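Local coordinates for protein Mono(ADP-ribosyl)transferase SpvB (Salmonella typhimurium, PDB 2GWM) that probably transfers ADP-ribose from NAD+ to an arginine of host actin through its ADP-ribosyltransferase domain, blocking filament assembly, at residues 115-118 and 122-125; 35-40 and 51-56; 6-11 and 138-143; 126-131 and 149-154. All coordinates share one frame; numbering follows the deposited sequence.

Interaction 1. Residues 115-118 and 122-125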
loop_
_atom_site.group_PDB
_atom_site.type_symbol
_atom_site.label_atom_id
_atom_site.label_comp_id
_atom_site.label_asym_id
_atom_site.label_seq_id
_atom_site.Cartn_x
_atom_site.Cartn_y
_atom_site.Cartn_z
ATOM N N ASP A 115 9.821 -0.493 -9.410
ATOM C CA ASP A 115 10.906 0.238 -10.110
ATOM C C ASP A 115 11.719 1.034 -9.172
ATOM O O ASP A 115 12.926 1.117 -9.360
ATOM C CB ASP A 115 10.337 1.241 -11.128
ATOM C CG ASP A 115 9.765 0.582 -12.358
ATOM O OD1 ASP A 115 9.875 -0.665 -12.526
ATOM O OD2 ASP A 115 9.224 1.348 -13.179
ATOM N N LYS A 116 11.104 1.680 -8.198
ATOM C CA LYS A 116 11.846 2.565 -7.326
ATOM C C LYS A 116 11.135 2.874 -6.016
ATOM O O LYS A 116 9.933 2.735 -5.903
ATOM C CB LYS A 116 12.106 3.851 -8.081
ATOM C CG LYS A 116 10.898 4.747 -8.126
ATOM C CD LYS A 116 11.221 6.011 -8.888
ATOM C CE LYS A 116 10.513 6.101 -10.240
ATOM N NZ LYS A 116 10.862 7.412 -10.936
ATOM N N ALA A 117 11.888 3.288 -5.008
ATOM C CA ALA A 117 11.237 3.817 -3.789
ATOM C C ALA A 117 11.386 5.322 -3.734
ATOM O O ALA A 117 12.438 5.872 -4.067
ATOM C CB ALA A 117 11.883 3.249 -2.604
ATOM N N TRP A 118 10.338 5.969 -3.261
ATOM C CA TRP A 118 10.393 7.378 -2.933
ATOM C C TRP A 118 11.038 7.520 -1.590
ATOM O O TRP A 118 10.646 6.938 -0.586
ATOM C CB TRP A 118 8.995 8.001 -2.956
ATOM C CG TRP A 118 8.568 8.135 -4.422
ATOM C CD1 TRP A 118 8.193 7.116 -5.271
ATOM C CD2 TRP A 118 8.580 9.315 -5.195
ATOM N NE1 TRP A 118 7.922 7.625 -6.517
ATOM C CE2 TRP A 118 8.155 8.972 -6.496
ATOM C CE3 TRP A 118 8.867 10.646 -4.913
ATOM C CZ2 TRP A 118 8.028 9.906 -7.503
ATOM C CZ3 TRP A 118 8.747 11.580 -5.918
ATOM C CH2 TRP A 118 8.322 11.205 -7.203
ATOM N N THR A 122 12.278 5.657 6.051
ATOM C CA THR A 122 12.355 4.220 5.946
ATOM C C THR A 122 12.161 3.782 4.502
ATOM O O THR A 122 11.183 4.191 3.846
ATOM C CB THR A 122 11.272 3.587 6.831
ATOM O OG1 THR A 122 11.447 4.000 8.160
ATOM C CG2 THR A 122 11.308 2.104 6.745
ATOM N N ILE A 123 13.035 2.944 3.990
ATOM C CA ILE A 123 12.867 2.312 2.716
ATOM C C ILE A 123 12.612 0.852 2.969
ATOM O O ILE A 123 13.382 0.149 3.623
ATOM C CB ILE A 123 14.129 2.413 1.821
ATOM C CG1 ILE A 123 14.628 3.850 1.680
ATOM C CG2 ILE A 123 13.889 1.813 0.442
ATOM C CD1 ILE A 123 13.612 4.827 1.234
ATOM N N LEU A 124 11.477 0.383 2.474
ATOM C CA LEU A 124 11.164 -1.057 2.492
ATOM C C LEU A 124 11.575 -1.728 1.202
ATOM O O LEU A 124 11.231 -1.289 0.099
ATOM C CB LEU A 124 9.657 -1.246 2.642
ATOM C CG LEU A 124 9.029 -0.577 3.822
ATOM C CD1 LEU A 124 7.525 -0.904 3.907
ATOM C CD2 LEU A 124 9.689 -0.838 5.131
ATOM N N ASN A 125 12.329 -2.828 1.322
ATOM C CA ASN A 125 12.763 -3.662 0.254
ATOM C C ASN A 125 12.020 -4.961 0.472
ATOM O O ASN A 125 12.279 -5.659 1.376
ATOM C CB ASN A 125 14.304 -3.888 0.412
ATOM C CG ASN A 125 14.891 -4.760 -0.643
ATOM O OD1 ASN A 125 14.625 -4.595 -1.845
ATOM N ND2 ASN A 125 15.763 -5.718 -0.204
#

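Interaction 2. Residues 35-40 and 51-56. With SO4 (sulfate ion), chain B.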
loop_
_atom_site.group_PDB
_atom_site.type_symbol
_atom_site.label_atom_id
_atom_site.label_comp_id
_atom_site.label_asym_id
_atom_site.label_seq_id
_atom_site.Cartn_x
_atom_site.Cartn_y
_atom_site.Cartn_z
ATOM N N GLU A 35 -20.777 9.544 0.748
ATOM C CA GLU A 35 -21.018 10.196 -0.497
ATOM C C GLU A 35 -20.582 9.321 -1.679
ATOM O O GLU A 35 -21.244 9.263 -2.709
ATOM C CB GLU A 35 -20.388 11.607 -0.521
ATOM C CG GLU A 35 -21.180 12.602 -1.254
ATOM C CD GLU A 35 -22.642 12.750 -0.770
ATOM O OE1 GLU A 35 -22.919 13.036 0.438
ATOM O OE2 GLU A 35 -23.527 12.570 -1.628
ATOM N N THR A 36 -19.453 8.635 -1.518
ATOM C CA THR A 36 -18.986 7.658 -2.493
ATOM C C THR A 36 -19.957 6.514 -2.715
ATOM O O THR A 36 -20.264 6.125 -3.841
ATOM C CB THR A 36 -17.605 7.134 -2.106
ATOM O OG1 THR A 36 -16.640 8.199 -2.207
ATOM C CG2 THR A 36 -17.231 5.903 -2.947
ATOM N N LEU A 37 -20.448 5.949 -1.627
ATOM C CA LEU A 37 -21.398 4.858 -1.748
ATOM C C LEU A 37 -22.656 5.266 -2.472
ATOM O O LEU A 37 -23.193 4.500 -3.282
ATOM C CB LEU A 37 -21.692 4.272 -0.399
ATOM C CG LEU A 37 -20.472 3.652 0.301
ATOM C CD1 LEU A 37 -20.883 3.294 1.731
ATOM C CD2 LEU A 37 -19.912 2.432 -0.404
ATOM N N LEU A 38 -23.098 6.489 -2.228
ATOM C CA LEU A 38 -24.326 6.982 -2.868
ATOM C C LEU A 38 -24.021 7.212 -4.352
ATOM O O LEU A 38 -24.773 6.758 -5.224
ATOM C CB LEU A 38 -24.818 8.260 -2.207
ATOM C CG LEU A 38 -25.820 9.069 -3.014
ATOM C CD1 LEU A 38 -27.052 8.256 -3.279
ATOM C CD2 LEU A 38 -26.174 10.363 -2.311
ATOM N N SER A 39 -22.934 7.916 -4.647
ATOM C CA SER A 39 -22.623 8.269 -6.021
ATOM C C SER A 39 -22.345 7.071 -6.923
ATOM O O SER A 39 -22.591 7.107 -8.110
ATOM C CB SER A 39 -21.478 9.263 -6.081
ATOM O OG SER A 39 -20.298 8.740 -5.572
ATOM N N ARG A 40 -21.827 5.994 -6.358
ATOM C CA ARG A 40 -21.555 4.795 -7.127
ATOM C C ARG A 40 -22.668 3.750 -6.947
ATOM O O ARG A 40 -22.541 2.575 -7.356
ATOM C CB ARG A 40 -20.196 4.248 -6.705
ATOM C CG ARG A 40 -19.095 5.238 -6.870
ATOM C CD ARG A 40 -17.691 4.616 -6.802
ATOM N NE ARG A 40 -17.440 3.682 -7.911
ATOM C CZ ARG A 40 -17.053 4.027 -9.146
ATOM N NH1 ARG A 40 -16.869 5.283 -9.482
ATOM N NH2 ARG A 40 -16.867 3.079 -10.063
ATOM N N GLU A 51 -25.435 -0.754 9.785
ATOM C CA GLU A 51 -25.231 -2.033 9.126
ATOM C C GLU A 51 -25.322 -1.867 7.603
ATOM O O GLU A 51 -24.579 -2.489 6.895
ATOM C CB GLU A 51 -26.145 -3.147 9.694
ATOM C CG GLU A 51 -25.570 -4.632 9.693
ATOM C CD GLU A 51 -24.036 -4.852 9.883
ATOM O OE1 GLU A 51 -23.420 -4.429 10.903
ATOM O OE2 GLU A 51 -23.439 -5.518 8.991
ATOM N N GLU A 52 -26.209 -1.008 7.100
ATOM C CA GLU A 52 -26.305 -0.766 5.664
ATOM C C GLU A 52 -24.983 -0.215 5.153
ATOM O O GLU A 52 -24.505 -0.590 4.082
ATOM C CB GLU A 52 -27.417 0.232 5.370
ATOM C CG GLU A 52 -28.757 -0.437 5.414
ATOM C CD GLU A 52 -29.913 0.524 5.487
ATOM O OE1 GLU A 52 -29.717 1.757 5.700
ATOM O OE2 GLU A 52 -31.039 0.009 5.314
ATOM N N PHE A 53 -24.437 0.726 5.921
ATOM C CA PHE A 53 -23.158 1.362 5.593
ATOM C C PHE A 53 -22.026 0.345 5.574
ATOM O O PHE A 53 -21.261 0.264 4.624
ATOM C CB PHE A 53 -22.826 2.447 6.610
ATOM C CG PHE A 53 -21.496 3.072 6.388
ATOM C CD1 PHE A 53 -21.277 3.897 5.285
ATOM C CD2 PHE A 53 -20.445 2.817 7.232
ATOM C CE1 PHE A 53 -20.054 4.460 5.084
ATOM C CE2 PHE A 53 -19.220 3.381 6.998
ATOM C CZ PHE A 53 -19.037 4.197 5.928
ATOM N N LYS A 54 -21.912 -0.435 6.647
ATOM C CA LYS A 54 -20.867 -1.440 6.732
ATOM C C LYS A 54 -20.987 -2.410 5.556
ATOM O O LYS A 54 -20.014 -2.727 4.927
ATOM C CB LYS A 54 -20.988 -2.229 8.053
ATOM C CG LYS A 54 -19.956 -3.350 8.182
ATOM C CD LYS A 54 -20.107 -4.205 9.360
ATOM C CE LYS A 54 -19.032 -5.300 9.325
ATOM N NZ LYS A 54 -19.507 -6.508 8.573
ATOM N N ASN A 55 -22.205 -2.909 5.296
ATOM C CA ASN A 55 -22.387 -3.887 4.197
ATOM C C ASN A 55 -22.035 -3.320 2.849
ATOM O O ASN A 55 -21.435 -3.994 2.043
ATOM C CB ASN A 55 -23.804 -4.462 4.175
ATOM C CG ASN A 55 -24.108 -5.330 5.396
ATOM O OD1 ASN A 55 -23.207 -5.762 6.133
ATOM N ND2 ASN A 55 -25.386 -5.603 5.615
ATOM N N ALA A 56 -22.377 -2.054 2.605
ATOM C CA ALA A 56 -22.068 -1.464 1.338
ATOM C C ALA A 56 -20.566 -1.225 1.178
ATOM O O ALA A 56 -20.000 -1.377 0.066
ATOM C CB ALA A 56 -22.892 -0.167 1.200
HETATM S S SO4 B . -17.242 4.814 -13.256
HETATM O O1 SO4 B . -17.554 3.481 -12.752
HETATM O O2 SO4 B . -16.191 5.479 -12.448
HETATM O O3 SO4 B . -16.864 4.658 -14.674
HETATM O O4 SO4 B . -18.452 5.646 -13.200
#

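Interaction 3. Residues 6-11 and 138-143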
loop_
_atom_site.group_PDB
_atom_site.type_symbol
_atom_site.label_atom_id
_atom_site.label_comp_id
_atom_site.label_asym_id
_atom_site.label_seq_id
_atom_site.Cartn_x
_atom_site.Cartn_y
_atom_site.Cartn_z
ATOM N N GLN A 6 -13.543 -0.830 -12.880
ATOM C CA GLN A 6 -13.894 0.565 -12.742
ATOM C C GLN A 6 -13.829 1.025 -11.278
ATOM O O GLN A 6 -13.434 2.162 -10.999
ATOM C CB GLN A 6 -15.295 0.805 -13.308
ATOM C CG GLN A 6 -15.418 0.615 -14.790
ATOM C CD GLN A 6 -16.820 0.951 -15.272
ATOM O OE1 GLN A 6 -17.257 2.099 -15.155
ATOM N NE2 GLN A 6 -17.534 -0.038 -15.803
ATOM N N ALA A 7 -14.217 0.161 -10.359
ATOM C CA ALA A 7 -14.069 0.486 -8.935
ATOM C C ALA A 7 -12.598 0.646 -8.541
ATOM O O ALA A 7 -12.283 1.547 -7.821
ATOM C CB ALA A 7 -14.762 -0.500 -8.081
ATOM N N LEU A 8 -11.728 -0.220 -9.062
ATOM C CA LEU A 8 -10.291 -0.081 -8.837
ATOM C C LEU A 8 -9.741 1.204 -9.396
ATOM O O LEU A 8 -8.881 1.877 -8.770
ATOM C CB LEU A 8 -9.562 -1.287 -9.458
ATOM C CG LEU A 8 -7.999 -1.266 -9.361
ATOM C CD1 LEU A 8 -7.575 -1.217 -7.910
ATOM C CD2 LEU A 8 -7.500 -2.515 -10.038
ATOM N N ARG A 9 -10.189 1.606 -10.574
ATOM C CA ARG A 9 -9.801 2.921 -11.114
ATOM C C ARG A 9 -10.171 4.036 -10.150
ATOM O O ARG A 9 -9.374 4.935 -9.890
ATOM C CB ARG A 9 -10.459 3.169 -12.478
ATOM C CG ARG A 9 -9.965 2.273 -13.621
ATOM C CD ARG A 9 -10.658 2.625 -14.962
ATOM N NE ARG A 9 -10.097 1.844 -16.045
ATOM C CZ ARG A 9 -8.934 2.096 -16.661
ATOM N NH1 ARG A 9 -8.184 3.161 -16.358
ATOM N NH2 ARG A 9 -8.513 1.265 -17.618
ATOM N N TYR A 10 -11.378 3.973 -9.586
ATOM C CA TYR A 10 -11.820 4.989 -8.638
ATOM C C TYR A 10 -10.985 4.974 -7.363
ATOM O O TYR A 10 -10.624 6.012 -6.844
ATOM C CB TYR A 10 -13.299 4.748 -8.307
ATOM C CG TYR A 10 -13.835 5.761 -7.359
ATOM C CD1 TYR A 10 -14.370 6.938 -7.808
ATOM C CD2 TYR A 10 -13.812 5.531 -5.988
ATOM C CE1 TYR A 10 -14.844 7.868 -6.924
ATOM C CE2 TYR A 10 -14.256 6.463 -5.091
ATOM C CZ TYR A 10 -14.822 7.618 -5.557
ATOM O OH TYR A 10 -15.355 8.575 -4.703
ATOM N N TYR A 11 -10.700 3.792 -6.832
ATOM C CA TYR A 11 -9.773 3.607 -5.723
ATOM C C TYR A 11 -8.477 4.376 -6.003
ATOM O O TYR A 11 -8.005 5.125 -5.167
ATOM C CB TYR A 11 -9.456 2.104 -5.552
ATOM C CG TYR A 11 -8.340 1.942 -4.564
ATOM C CD1 TYR A 11 -8.589 1.871 -3.210
ATOM C CD2 TYR A 11 -7.029 1.902 -4.991
ATOM C CE1 TYR A 11 -7.523 1.781 -2.294
ATOM C CE2 TYR A 11 -5.974 1.833 -4.063
ATOM C CZ TYR A 11 -6.223 1.790 -2.742
ATOM O OH TYR A 11 -5.146 1.731 -1.853
ATOM N N GLY A 138 -0.720 -0.756 -14.186
ATOM C CA GLY A 138 -0.623 -0.285 -15.549
ATOM C C GLY A 138 -1.597 0.868 -15.777
ATOM O O GLY A 138 -1.641 1.815 -14.994
ATOM N N ASP A 139 -2.380 0.744 -16.837
ATOM C CA ASP A 139 -3.253 1.822 -17.245
ATOM C C ASP A 139 -4.490 1.962 -16.354
ATOM O O ASP A 139 -5.263 2.895 -16.510
ATOM C CB ASP A 139 -3.728 1.626 -18.669
ATOM C CG ASP A 139 -4.351 2.890 -19.232
ATOM O OD1 ASP A 139 -3.673 3.935 -19.240
ATOM O OD2 ASP A 139 -5.515 2.840 -19.642
ATOM N N VAL A 140 -4.683 1.041 -15.433
ATOM C CA VAL A 140 -5.738 1.190 -14.436
ATOM C C VAL A 140 -5.411 2.344 -13.492
ATOM O O VAL A 140 -6.305 2.973 -12.922
ATOM C CB VAL A 140 -5.946 -0.080 -13.673
ATOM C CG1 VAL A 140 -6.913 0.141 -12.553
ATOM C CG2 VAL A 140 -6.477 -1.106 -14.628
ATOM N N ALA A 141 -4.124 2.629 -13.294
ATOM C CA ALA A 141 -3.741 3.690 -12.371
ATOM C C ALA A 141 -4.253 5.014 -12.898
ATOM O O ALA A 141 -4.198 5.280 -14.111
ATOM C CB ALA A 141 -2.222 3.755 -12.245
ATOM N N HIS A 142 -4.648 5.902 -12.003
ATOM C CA HIS A 142 -5.200 7.173 -12.439
ATOM C C HIS A 142 -4.159 8.015 -13.109
ATOM O O HIS A 142 -4.401 8.566 -14.194
ATOM C CB HIS A 142 -5.786 7.939 -11.265
ATOM C CG HIS A 142 -6.523 9.160 -11.694
ATOM N ND1 HIS A 142 -7.710 9.084 -12.399
ATOM C CD2 HIS A 142 -6.201 10.466 -11.629
ATOM C CE1 HIS A 142 -8.117 10.309 -12.677
ATOM N NE2 HIS A 142 -7.214 11.162 -12.233
ATOM N N PHE A 143 -3.019 8.169 -12.440
ATOM C CA PHE A 143 -1.898 8.881 -13.006
ATOM C C PHE A 143 -0.944 7.860 -13.602
ATOM O O PHE A 143 -0.619 6.854 -12.977
ATOM C CB PHE A 143 -1.226 9.733 -11.937
ATOM C CG PHE A 143 -2.068 10.897 -11.469
ATOM C CD1 PHE A 143 -2.339 11.945 -12.308
ATOM C CD2 PHE A 143 -2.558 10.969 -10.173
ATOM C CE1 PHE A 143 -3.131 13.024 -11.883
ATOM C CE2 PHE A 143 -3.340 12.025 -9.755
ATOM C CZ PHE A 143 -3.601 13.077 -10.616
HETATM O O HOH W 1 -7.863 4.945 -14.230
#

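Interaction 4. Residues 126-131 and 149-154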
loop_
_atom_site.group_PDB
_atom_site.type_symbol
_atom_site.label_atom_id
_atom_site.label_comp_id
_atom_site.label_asym_id
_atom_site.label_seq_id
_atom_site.Cartn_x
_atom_site.Cartn_y
_atom_site.Cartn_z
ATOM N N ILE A 126 10.988 -5.167 -0.337
ATOM C CA ILE A 126 9.973 -6.207 -0.119
ATOM C C ILE A 126 10.081 -7.334 -1.110
ATOM O O ILE A 126 9.733 -7.169 -2.285
ATOM C CB ILE A 126 8.559 -5.588 -0.192
ATOM C CG1 ILE A 126 8.391 -4.435 0.771
ATOM C CG2 ILE A 126 7.518 -6.661 0.114
ATOM C CD1 ILE A 126 7.081 -3.712 0.623
ATOM N N TYR A 127 10.578 -8.477 -0.651
ATOM C CA TYR A 127 10.709 -9.637 -1.498
ATOM C C TYR A 127 9.386 -10.354 -1.658
ATOM O O TYR A 127 8.624 -10.483 -0.710
ATOM C CB TYR A 127 11.742 -10.589 -0.938
ATOM C CG TYR A 127 13.144 -9.963 -1.000
ATOM C CD1 TYR A 127 13.772 -9.773 -2.224
ATOM C CD2 TYR A 127 13.785 -9.489 0.147
ATOM C CE1 TYR A 127 15.038 -9.247 -2.305
ATOM C CE2 TYR A 127 15.038 -8.911 0.081
ATOM C CZ TYR A 127 15.668 -8.765 -1.158
ATOM O OH TYR A 127 16.937 -8.192 -1.191
ATOM N N LEU A 128 9.175 -10.893 -2.836
ATOM C CA LEU A 128 7.941 -11.564 -3.186
ATOM C C LEU A 128 8.217 -12.943 -3.653
ATOM O O LEU A 128 9.200 -13.154 -4.322
ATOM C CB LEU A 128 7.256 -10.832 -4.349
ATOM C CG LEU A 128 6.954 -9.363 -4.068
ATOM C CD1 LEU A 128 6.312 -8.758 -5.311
ATOM C CD2 LEU A 128 6.076 -9.124 -2.827
ATOM N N GLU A 129 7.380 -13.895 -3.268
ATOM C CA GLU A 129 7.446 -15.250 -3.810
ATOM C C GLU A 129 6.374 -15.450 -4.860
ATOM O O GLU A 129 5.395 -14.718 -4.899
ATOM C CB GLU A 129 7.264 -16.285 -2.696
ATOM C CG GLU A 129 8.362 -16.343 -1.682
ATOM C CD GLU A 129 9.716 -16.480 -2.315
ATOM O OE1 GLU A 129 9.863 -17.438 -3.133
ATOM O OE2 GLU A 129 10.620 -15.653 -2.014
ATOM N N LYS A 130 6.563 -16.442 -5.717
ATOM C CA LYS A 130 5.677 -16.644 -6.875
ATOM C C LYS A 130 4.282 -16.880 -6.391
ATOM O O LYS A 130 4.099 -17.547 -5.408
ATOM C CB LYS A 130 6.120 -17.841 -7.678
ATOM C CG LYS A 130 7.337 -17.654 -8.513
ATOM C CD LYS A 130 7.648 -19.007 -9.161
ATOM C CE LYS A 130 9.059 -19.178 -9.679
ATOM N NZ LYS A 130 9.261 -20.545 -10.222
ATOM N N GLY A 131 3.300 -16.264 -7.034
ATOM C CA GLY A 131 1.881 -16.511 -6.719
ATOM C C GLY A 131 1.279 -15.526 -5.744
ATOM O O GLY A 131 0.142 -15.690 -5.272
ATOM N N MET A 149 2.617 -1.599 -8.057
ATOM C CA MET A 149 2.090 -2.916 -7.743
ATOM C C MET A 149 1.248 -2.766 -6.479
ATOM O O MET A 149 1.751 -2.350 -5.426
ATOM C CB MET A 149 3.219 -3.900 -7.445
ATOM C CG MET A 149 2.661 -5.156 -6.892
ATOM S SD MET A 149 3.676 -6.576 -7.157
ATOM C CE MET A 149 2.899 -6.712 -8.666
ATOM N N LEU A 150 -0.057 -3.017 -6.592
ATOM C CA LEU A 150 -0.969 -2.853 -5.487
ATOM C C LEU A 150 -1.328 -4.256 -4.982
ATOM O O LEU A 150 -1.513 -5.191 -5.758
ATOM C CB LEU A 150 -2.249 -2.133 -5.972
ATOM C CG LEU A 150 -3.204 -1.751 -4.856
ATOM C CD1 LEU A 150 -2.694 -0.677 -4.028
ATOM C CD2 LEU A 150 -4.520 -1.279 -5.488
ATOM N N PHE A 151 -1.417 -4.373 -3.658
ATOM C CA PHE A 151 -1.814 -5.569 -2.969
ATOM C C PHE A 151 -3.140 -5.339 -2.277
ATOM O O PHE A 151 -3.383 -4.278 -1.748
ATOM C CB PHE A 151 -0.754 -5.908 -1.897
ATOM C CG PHE A 151 0.579 -6.372 -2.455
ATOM C CD1 PHE A 151 0.893 -7.697 -2.553
ATOM C CD2 PHE A 151 1.481 -5.453 -2.935
ATOM C CE1 PHE A 151 2.111 -8.121 -3.066
ATOM C CE2 PHE A 151 2.655 -5.855 -3.456
ATOM C CZ PHE A 151 2.970 -7.177 -3.524
ATOM N N PRO A 152 -3.985 -6.368 -2.258
ATOM C CA PRO A 152 -5.236 -6.221 -1.519
ATOM C C PRO A 152 -5.020 -6.254 -0.043
ATOM O O PRO A 152 -3.910 -6.534 0.437
ATOM C CB PRO A 152 -6.044 -7.447 -1.964
ATOM C CG PRO A 152 -5.005 -8.493 -2.207
ATOM C CD PRO A 152 -3.841 -7.697 -2.823
ATOM N N PRO A 153 -6.066 -5.952 0.724
ATOM C CA PRO A 153 -5.968 -5.947 2.189
ATOM C C PRO A 153 -5.463 -7.252 2.784
ATOM O O PRO A 153 -5.719 -8.324 2.240
ATOM C CB PRO A 153 -7.412 -5.678 2.632
ATOM C CG PRO A 153 -7.980 -4.953 1.543
ATOM C CD PRO A 153 -7.416 -5.556 0.293
ATOM N N ASN A 154 -4.756 -7.127 3.931
ATOM C CA ASN A 154 -4.292 -8.212 4.765
ATOM C C ASN A 154 -3.057 -8.911 4.216
ATOM O O ASN A 154 -2.862 -10.088 4.479
ATOM C CB ASN A 154 -5.370 -9.224 5.104
ATOM C CG ASN A 154 -6.582 -8.564 5.653
ATOM O OD1 ASN A 154 -6.469 -7.709 6.530
ATOM N ND2 ASN A 154 -7.762 -8.947 5.120
#

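Interaction 1. Residues 115-118 and 122-125
Ala117 and Ile123 make a small apolar contact between a loop and the strand that follows it. The loop comes after strand 110-112, and residues 115-118 lie in it. Ile123 is on strand 122-127, an inner strand of the five-stranded mixed sheet. The chain doubles back within a few residues, and the two backbones stay well apart. The CA atoms of Ala117 and Ile123 are 6.9 Å from each other. No hydrogen bond links the segments. The methyl CB of Ala117 points toward the strand and meets CG2 of Ile123 at 3.9 Å. The branch methyl CG2 reaches this place because it stands anti to the backbone N of Ile123, with CG1 beside that N (chi1 -52°). The longer branch runs to CD1, which lies 4.1 Å from the backbone O of Trp118. That is a plain van der Waals approach of a methyl to a carbonyl. Both backbones are fixed by other partners. Ala117 has backbone hydrogen bonds with Arg178 and Ser180, while Ile123 pairs with Arg192 and Ile194. The methyl of Ala117 also packs on Tyr80 of strand 78-83. Its side chain is about 6 Å from that of Arg81, a predicted active-site residue, which places the contact close to the probable catalytic region. With three methyls and one backbone carbonyl oxygen meeting across it, the contact adds close packing but no directional bond, and the loop is probably held mainly by its backbone hydrogen bonds.

Interaction 2. Residues 35-40 and 51-56
Arg40 NH2 donates to sulfate O1 at 2.8 Å, and its neighbour NH1 donates to sulfate O2 at 3.0 Å. The anion is thus held by two N-H groups of one guanidinium. The bond from NH1 is fairly straight (164°), and O2 lies in plane at the guanidinium edge. The bond from NH2 is more bent (133°), with O1 set obliquely. The sulfate probably came from the crystallisation liquor. Arg40 is the first residue to leave helical geometry after helix 30-39. It also leans on Tyr10 of helix 3-24, whose hydroxyl bonds to Thr36. The side chains that meet between the two segments are apolar and buried. Leu37 enters between Phe53 and Ala56. Its CD1 lies 3.6 Å from Phe53 CD1 and approaches the ring obliquely, and the two side chains cross at about a right angle. The same methyl is 4.0 Å from Ala56 CB. The second branch, CD2, rests 3.8 Å from the backbone O of Ala56. The Phe53 ring comes close to Leu37 because CG stands anti to its backbone N (chi1 176°). A cation-pi contact with Lys34 also involves this ring. Leu43, in the connecting loop, touches both Leu37 and Ala56. This is helix-to-helix packing of two successive helices joined by a loop, in the N-terminal helical part of the ADP-ribosyltransferase domain.

Interaction 3. Residues 6-11 and 138-143
Arg9 NH1 donates to the backbone O of Asp139 at 2.9 Å, in a bent bond (137°). The donor is tilted 26° from the carbonyl plane. NH1 also donates to a water 2.8 Å away, which lies in plane at the guanidinium edge. The water in turn donates a hydrogen bond to the backbone O of Val140, so one nitrogen reaches two successive carbonyls, one directly and one through water. Val140 CA lies over one face of the guanidinium, 3.7 Å from NH1. The charge pairing across the contact is weak: NH2 of Arg9 and OD2 of Asp139 form a long salt bridge of 3.9 Å. Beside this polar patch, Leu8 CG meets Val140 CG1 at 3.7 Å, the two side chains crossing at about a right angle. Leu8 has its CG anti to the backbone N (chi1 177°), which carries the branch to the valine. The contact joins helix 3-24 to the loop between strands 135-136 and 149-151. This loop leads to Glu148, a predicted active-site residue, and probably corresponds to the ADP-ribosylating turn-turn (ARTT) loop region of such toxins. The side chain of Leu8 is about 8 Å from that of Glu148. Residues 139-140 form a short 3-10 turn. Further out, Arg9 NE has a salt bridge to Glu1, the stronger polar partner of this arginine. Asp139 OD1 is engaged by Lys144, whose NZ also reaches the backbone O of Ala141. Ser12 OG bonds to the backbone N of His142, giving the helix a second hold on the loop. Leu71 packs against both Leu8 and Val140.

Interaction 4. Residues 126-131 and 149-154
The ring of Phe151 meets Leu128 obliquely. CD2 of Leu128 lies 3.7 Å from Phe151 CZ, the far end of the ring, and 4.1 Å from CE1. The two side chains come from opposite directions. The other branch of Leu128 turns to Met149: CD1 is 3.9 Å from SD, and these side chains reach toward each other tip to tip. CD1 of Leu128 also lies 4.1 Å from Phe151 CZ, so this methyl touches both the sulfur and the ring. The Met149 chain bends at chi3 (-86°), which turns its CE away from the line of approach. Because the contact is made by side-chain ends, the backbones are far apart, with 11.4 Å between the CA atoms of Leu128 and Met149. The contact bridges the two sheets of the mono-ADP-ribosyltransferase core. Leu128 comes from residues 126-131, which overlap strand 122-127 of the five-stranded mixed sheet. Met149 and Phe151 stand on strand 149-151, the middle strand of the small antiparallel sheet. Glu148, a predicted active-site residue, directly precedes this strand. Strand 110-112, at the edge of the same small sheet, carries Ser111, also predicted to be in the active site. Phe151 packs on Met110 and Thr112 of that strand, and the backbone O of Met149 accepts a hydrogen bond from Thr112 OG1. Val79 of strand 78-83 touches both Leu128 and Met149.

How the interactions relate
Interaction 2 comes first along the chain, followed by interaction 1 and then interaction 4. Interaction 3 ties the first helix to a late loop, so it spans interactions 1 and 2 and alternates with interaction 4. Interactions 1 and 4 share strand 122-127, their centres 14 Å apart. Interactions 3 and 4 touch where Tyr11 and Leu8 pack on Leu150, which carries the helical part onto the small sheet. Interaction 2 lies outermost, 34 Å from interaction 1 centre to centre, and reaches interaction 3 through Thr36 and Tyr10. Together they run from the N-terminal helices to the two sheets that carry or adjoin the predicted active-site residues.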